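373aa long hypothetical citrate synthase (Sulfolobus tokodaii, PDB 1VGP) is of unconfirmed function but belongs to the citrate synthase family of largely helical proteins and forms an assembly of two chains. Local coordinates at residues 177-182 with 333-338; 49-54 with 339-344. All coordinates share one frame; numbering follows the deposited sequence.

In the fold
Interactions 1 and 2 illustrate how one long helix can order distant parts of a chain: both use helix 327-346, on successive turns, and their centres lie about 10 Å apart. Along the sequence interaction 1 is nested inside the loop closed by interaction 2, so that helix 43-52 and the loop at 177-182 come to the same late helix. The centre of interaction 1 lies about 6 Å from the centre of the chain, that of interaction 2 about 16 Å. They also touch directly, since Ile178 packs on Ile50 and the Asp179 carboxylate probably bonds to His342. The helical citrate synthase fold thereby joins early, middle and late sequence in one buried region.

Interaction 1: 177-182 with 333-338; sequences HIDHEM and SARVVG
Arg335 reaches from helix 327-346 to the backbone of His177 and Ile178, where the loop after helix 164-175 presents its carbonyls to the side chain. CG stands anti to the backbone N (chi1 -172°), and bends at chi2 and chi3 bring the end of the chain to the loop. CB lies near both carbonyl oxygens, CG near Ile178 O, and CD passes beside Ile178 O. NE donates a hydrogen bond to His177 O at 2.7 Å, the oxygen lying 25° out of the guanidinium plane. NH2 adds a weak bond to that same oxygen, and it also touches His180 CB, while His180 N sits over one face of the guanidinium group. Asp179 crosses Arg335 at about a right angle, carboxylate and guanidinium planes 89° apart, and its OD2 is bonded to Thr18.

One turn further along the helix, Gly338 N gives a weak hydrogen bond to Ile178 O. Apolar contacts flank these polar ones, with His177 CB on Ala334 CB at 3.5 Å and Ile178 CG2 on Val337 CG1 at 3.7 Å. Beyond them Ile178 continues onto Val46 of helix 43-52. Within the two segments, then, the guanidinium is hydrogen-bonded to one backbone oxygen, through NE and, weakly, NH2; Asp179 OD1, 4.4 Å from Arg335 NE, is a nearby opposite charge at which no N-H is directed.

Interaction 2: 49-54 with 339-344; sequences LILYGK and WVAHIM
Leu51 and Met344 meet where helix 43-52 comes up against helix 327-346, and the backbones are nearest at Leu51 and Ala341, whose CA atoms are 4.8 Å apart. With CG anti to the carbonyl carbon (chi1 -68°) and chi2 near -173°, the leucine turns CD2 to the later helix although the side chain starts out across it. There CD2 lies 3.8 Å from Ala341 N and 3.9 Å from Val340 CG1, with Met344 SD beyond at 4.3 Å. A single methyl branch is thus bordered by a backbone nitrogen, a valine methyl and a thioether sulphur.

Met344 points at the early helix from its base, and a bend at chi3 (81°) turns its terminal methyl to the end of helix 43-52. CE lies against Leu51 O and 3.9 Å from Tyr52 CE1, meeting the ring obliquely. The tyrosine ring has Leu51 CB over one of its faces, and its hydroxyl bonds to Asp114. Towards the other end of the contact, Ile50 CG2 meets Ala341 CB at 3.6 Å; the short alanine side chain lets the helices come close at this point.

No hydrogen bond joins the two segments, so the join is one of apolar packing. Helix 113-135 lies beside both: Ile118 meets Leu51, Ile121 meets Val340 and Asp114 touches Met344. Trp339 points away from helix 43-52 and packs on helices 184-193 and 199-210, which Ile343 also touches, leaving helix 327-346 packed among several helices.

Interaction 1: 177-182 with 333-338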
loop_
_atom_site.group_PDB
_atom_site.type_symbol
_atom_site.label_atom_id
_atom_site.label_comp_id
_atom_site.label_asym_id
_atom_site.label_seq_id
_atom_site.Cartn_x
_atom_site.Cartn_y
_atom_site.Cartn_z
ATOM N N HIS A 177 0.375 11.757 18.296
ATOM C CA HIS A 177 -0.039 10.866 17.211
ATOM C C HIS A 177 1.098 10.193 16.438
ATOM O O HIS A 177 0.849 9.439 15.506
ATOM C CB HIS A 177 -0.932 11.621 16.224
ATOM C CG HIS A 177 -2.325 11.848 16.719
ATOM N ND1 HIS A 177 -2.671 12.934 17.492
ATOM C CD2 HIS A 177 -3.459 11.128 16.551
ATOM C CE1 HIS A 177 -3.959 12.878 17.780
ATOM N NE2 HIS A 177 -4.459 11.792 17.220
ATOM N N ILE A 178 2.342 10.458 16.827
ATOM C CA ILE A 178 3.479 9.948 16.073
ATOM C C ILE A 178 3.447 8.414 15.940
ATOM O O ILE A 178 3.589 7.876 14.836
ATOM C CB ILE A 178 4.796 10.427 16.714
ATOM C CG1 ILE A 178 5.031 11.890 16.326
ATOM C CG2 ILE A 178 5.972 9.573 16.263
ATOM C CD1 ILE A 178 6.217 12.548 17.017
ATOM N N ASP A 179 3.243 7.711 17.052
ATOM C CA ASP A 179 3.101 6.261 17.005
ATOM C C ASP A 179 2.177 5.716 18.091
ATOM O O ASP A 179 1.883 6.406 19.057
ATOM C CB ASP A 179 4.473 5.597 17.113
ATOM C CG ASP A 179 4.442 4.146 16.702
ATOM O OD1 ASP A 179 3.823 3.839 15.659
ATOM O OD2 ASP A 179 5.038 3.308 17.415
ATOM N N HIS A 180 1.722 4.478 17.925
ATOM C CA HIS A 180 0.879 3.814 18.914
ATOM C C HIS A 180 0.930 2.305 18.705
ATOM O O HIS A 180 1.967 1.783 18.301
ATOM C CB HIS A 180 -0.564 4.321 18.810
ATOM C CG HIS A 180 -1.290 4.353 20.117
ATOM N ND1 HIS A 180 -2.502 3.729 20.306
ATOM C CD2 HIS A 180 -0.970 4.924 21.302
ATOM C CE1 HIS A 180 -2.897 3.906 21.552
ATOM N NE2 HIS A 180 -1.984 4.626 22.178
ATOM N N GLU A 181 -0.154 1.581 18.965
ATOM C CA GLU A 181 -0.112 0.121 18.867
ATOM C C GLU A 181 -0.079 -0.378 17.416
ATOM O O GLU A 181 -0.718 0.205 16.535
ATOM C CB GLU A 181 -1.300 -0.522 19.597
ATOM C CG GLU A 181 -2.595 -0.512 18.806
ATOM C CD GLU A 181 -3.181 0.887 18.667
ATOM O OE1 GLU A 181 -3.686 1.416 19.681
ATOM O OE2 GLU A 181 -3.134 1.459 17.554
ATOM N N MET A 182 0.670 -1.453 17.168
ATOM C CA MET A 182 0.670 -2.120 15.876
ATOM C C MET A 182 -0.746 -2.181 15.313
ATOM O O MET A 182 -1.678 -2.557 16.016
ATOM C CB MET A 182 1.242 -3.529 16.016
ATOM C CG MET A 182 1.359 -4.303 14.704
ATOM S SD MET A 182 2.259 -3.394 13.427
ATOM C CE MET A 182 3.813 -3.121 14.210
ATOM N N SER A 333 0.365 13.082 9.054
ATOM C CA SER A 333 1.569 13.892 9.208
ATOM C C SER A 333 2.367 13.419 10.403
ATOM O O SER A 333 3.591 13.310 10.345
ATOM C CB SER A 333 1.211 15.363 9.416
ATOM O OG SER A 333 -0.093 15.624 8.958
ATOM N N ALA A 334 1.665 13.157 11.497
ATOM C CA ALA A 334 2.314 12.697 12.712
ATOM C C ALA A 334 2.760 11.249 12.535
ATOM O O ALA A 334 3.917 10.910 12.781
ATOM C CB ALA A 334 1.356 12.813 13.881
ATOM N N ARG A 335 1.837 10.403 12.096
ATOM C CA ARG A 335 2.056 8.973 12.171
ATOM C C ARG A 335 3.151 8.517 11.203
ATOM O O ARG A 335 3.787 7.488 11.413
ATOM C CB ARG A 335 0.738 8.226 11.892
ATOM C CG ARG A 335 0.779 6.714 12.121
ATOM C CD ARG A 335 1.466 6.319 13.431
ATOM N NE ARG A 335 0.828 6.902 14.605
ATOM C CZ ARG A 335 -0.325 6.488 15.129
ATOM N NH1 ARG A 335 -1.005 5.487 14.578
ATOM N NH2 ARG A 335 -0.804 7.072 16.220
ATOM N N VAL A 336 3.385 9.284 10.145
ATOM C CA VAL A 336 4.382 8.873 9.161
ATOM C C VAL A 336 5.777 8.764 9.804
ATOM O O VAL A 336 6.620 7.974 9.363
ATOM C CB VAL A 336 4.429 9.854 7.961
ATOM C CG1 VAL A 336 4.855 11.231 8.414
ATOM C CG2 VAL A 336 5.366 9.318 6.894
ATOM N N VAL A 337 6.009 9.553 10.849
ATOM C CA VAL A 337 7.233 9.423 11.617
ATOM C C VAL A 337 7.295 8.035 12.233
ATOM O O VAL A 337 8.323 7.363 12.159
ATOM C CB VAL A 337 7.308 10.484 12.740
ATOM C CG1 VAL A 337 8.528 10.237 13.626
ATOM C CG2 VAL A 337 7.373 11.874 12.123
ATOM N N GLY A 338 6.189 7.605 12.834
ATOM C CA GLY A 338 6.116 6.249 13.345
ATOM C C GLY A 338 6.345 5.184 12.280
ATOM O O GLY A 338 7.068 4.219 12.500
#

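Interaction 2: 49-54 with 339-344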
loop_
_atom_site.group_PDB
_atom_site.type_symbol
_atom_site.label_atom_id
_atom_site.label_comp_id
_atom_site.label_asym_id
_atom_site.label_seq_id
_atom_site.Cartn_x
_atom_site.Cartn_y
_atom_site.Cartn_z
ATOM N N LEU A 49 13.911 11.066 18.727
ATOM C CA LEU A 49 13.856 10.021 19.738
ATOM C C LEU A 49 13.346 8.742 19.103
ATOM O O LEU A 49 13.894 7.656 19.296
ATOM C CB LEU A 49 12.915 10.433 20.874
ATOM C CG LEU A 49 12.660 9.389 21.963
ATOM C CD1 LEU A 49 13.966 9.029 22.682
ATOM C CD2 LEU A 49 11.636 9.934 22.936
ATOM N N ILE A 50 12.280 8.884 18.332
ATOM C CA ILE A 50 11.551 7.730 17.858
ATOM C C ILE A 50 12.262 7.098 16.675
ATOM O O ILE A 50 12.327 5.876 16.582
ATOM C CB ILE A 50 10.090 8.128 17.532
ATOM C CG1 ILE A 50 9.246 7.882 18.782
ATOM C CG2 ILE A 50 9.545 7.330 16.358
ATOM C CD1 ILE A 50 7.810 8.256 18.644
ATOM N N LEU A 51 12.822 7.916 15.789
ATOM C CA LEU A 51 13.596 7.366 14.679
ATOM C C LEU A 51 14.877 6.673 15.159
ATOM O O LEU A 51 15.225 5.602 14.678
ATOM C CB LEU A 51 13.969 8.461 13.673
ATOM C CG LEU A 51 12.865 9.128 12.843
ATOM C CD1 LEU A 51 13.504 10.046 11.823
ATOM C CD2 LEU A 51 12.015 8.077 12.156
ATOM N N TYR A 52 15.582 7.283 16.104
ATOM C CA TYR A 52 16.932 6.835 16.436
ATOM C C TYR A 52 17.052 6.164 17.796
ATOM O O TYR A 52 18.088 5.596 18.114
ATOM C CB TYR A 52 17.893 8.010 16.358
ATOM C CG TYR A 52 17.979 8.598 14.977
ATOM C CD1 TYR A 52 18.349 7.806 13.892
ATOM C CD2 TYR A 52 17.683 9.940 14.745
ATOM C CE1 TYR A 52 18.425 8.331 12.603
ATOM C CE2 TYR A 52 17.755 10.478 13.463
ATOM C CZ TYR A 52 18.125 9.670 12.395
ATOM O OH TYR A 52 18.202 10.188 11.124
ATOM N N GLY A 53 16.002 6.239 18.607
ATOM C CA GLY A 53 15.979 5.467 19.840
ATOM C C GLY A 53 16.647 6.134 21.032
ATOM O O GLY A 53 16.838 5.497 22.064
ATOM N N LYS A 54 17.004 7.408 20.909
ATOM C CA LYS A 54 17.471 8.155 22.072
ATOM C C LYS A 54 17.291 9.657 21.882
ATOM O O LYS A 54 17.235 10.139 20.750
ATOM C CB LYS A 54 18.946 7.841 22.356
ATOM C CG LYS A 54 19.868 8.029 21.157
ATOM C CD LYS A 54 20.892 9.144 21.386
ATOM C CE LYS A 54 21.745 9.378 20.136
ATOM N NZ LYS A 54 23.119 9.869 20.464
ATOM N N TRP A 339 5.720 5.353 11.121
ATOM C CA TRP A 339 5.876 4.399 10.037
ATOM C C TRP A 339 7.345 4.263 9.624
ATOM O O TRP A 339 7.853 3.154 9.440
ATOM C CB TRP A 339 5.047 4.836 8.826
ATOM C CG TRP A 339 3.577 4.817 9.061
ATOM C CD1 TRP A 339 2.910 4.121 10.026
ATOM C CD2 TRP A 339 2.580 5.531 8.312
ATOM N NE1 TRP A 339 1.556 4.360 9.929
ATOM C CE2 TRP A 339 1.328 5.218 8.891
ATOM C CE3 TRP A 339 2.627 6.395 7.214
ATOM C CZ2 TRP A 339 0.127 5.751 8.401
ATOM C CZ3 TRP A 339 1.430 6.922 6.729
ATOM C CH2 TRP A 339 0.199 6.598 7.323
ATOM N N VAL A 340 8.021 5.395 9.465
ATOM C CA VAL A 340 9.410 5.384 9.028
ATOM C C VAL A 340 10.246 4.646 10.059
ATOM O O VAL A 340 11.088 3.825 9.712
ATOM C CB VAL A 340 9.940 6.817 8.857
ATOM C CG1 VAL A 340 11.429 6.805 8.546
ATOM C CG2 VAL A 340 9.170 7.507 7.747
ATOM N N ALA A 341 9.987 4.935 11.330
ATOM C CA ALA A 341 10.714 4.323 12.441
ATOM C C ALA A 341 10.603 2.807 12.406
ATOM O O ALA A 341 11.605 2.099 12.502
ATOM C CB ALA A 341 10.183 4.851 13.781
ATOM N N HIS A 342 9.376 2.312 12.286
ATOM C CA HIS A 342 9.129 0.877 12.313
ATOM C C HIS A 342 9.811 0.174 11.153
ATOM O O HIS A 342 10.394 -0.901 11.336
ATOM C CB HIS A 342 7.622 0.597 12.291
ATOM C CG HIS A 342 6.992 0.680 13.642
ATOM N ND1 HIS A 342 7.139 -0.311 14.586
ATOM C CD2 HIS A 342 6.293 1.672 14.240
ATOM C CE1 HIS A 342 6.561 0.070 15.711
ATOM N NE2 HIS A 342 6.040 1.269 15.530
ATOM N N ILE A 343 9.743 0.790 9.972
ATOM C CA ILE A 343 10.409 0.276 8.781
ATOM C C ILE A 343 11.922 0.203 9.015
ATOM O O ILE A 343 12.561 -0.815 8.721
ATOM C CB ILE A 343 10.103 1.182 7.566
ATOM C CG1 ILE A 343 8.629 1.040 7.180
ATOM C CG2 ILE A 343 11.014 0.838 6.401
ATOM C CD1 ILE A 343 8.143 2.056 6.161
ATOM N N MET A 344 12.482 1.284 9.553
ATOM C CA MET A 344 13.894 1.306 9.914
ATOM C C MET A 344 14.207 0.141 10.847
ATOM O O MET A 344 15.176 -0.589 10.645
ATOM C CB MET A 344 14.251 2.627 10.591
ATOM C CG MET A 344 14.824 3.678 9.653
ATOM S SD MET A 344 14.774 5.361 10.335
ATOM C CE MET A 344 16.196 5.367 11.378
#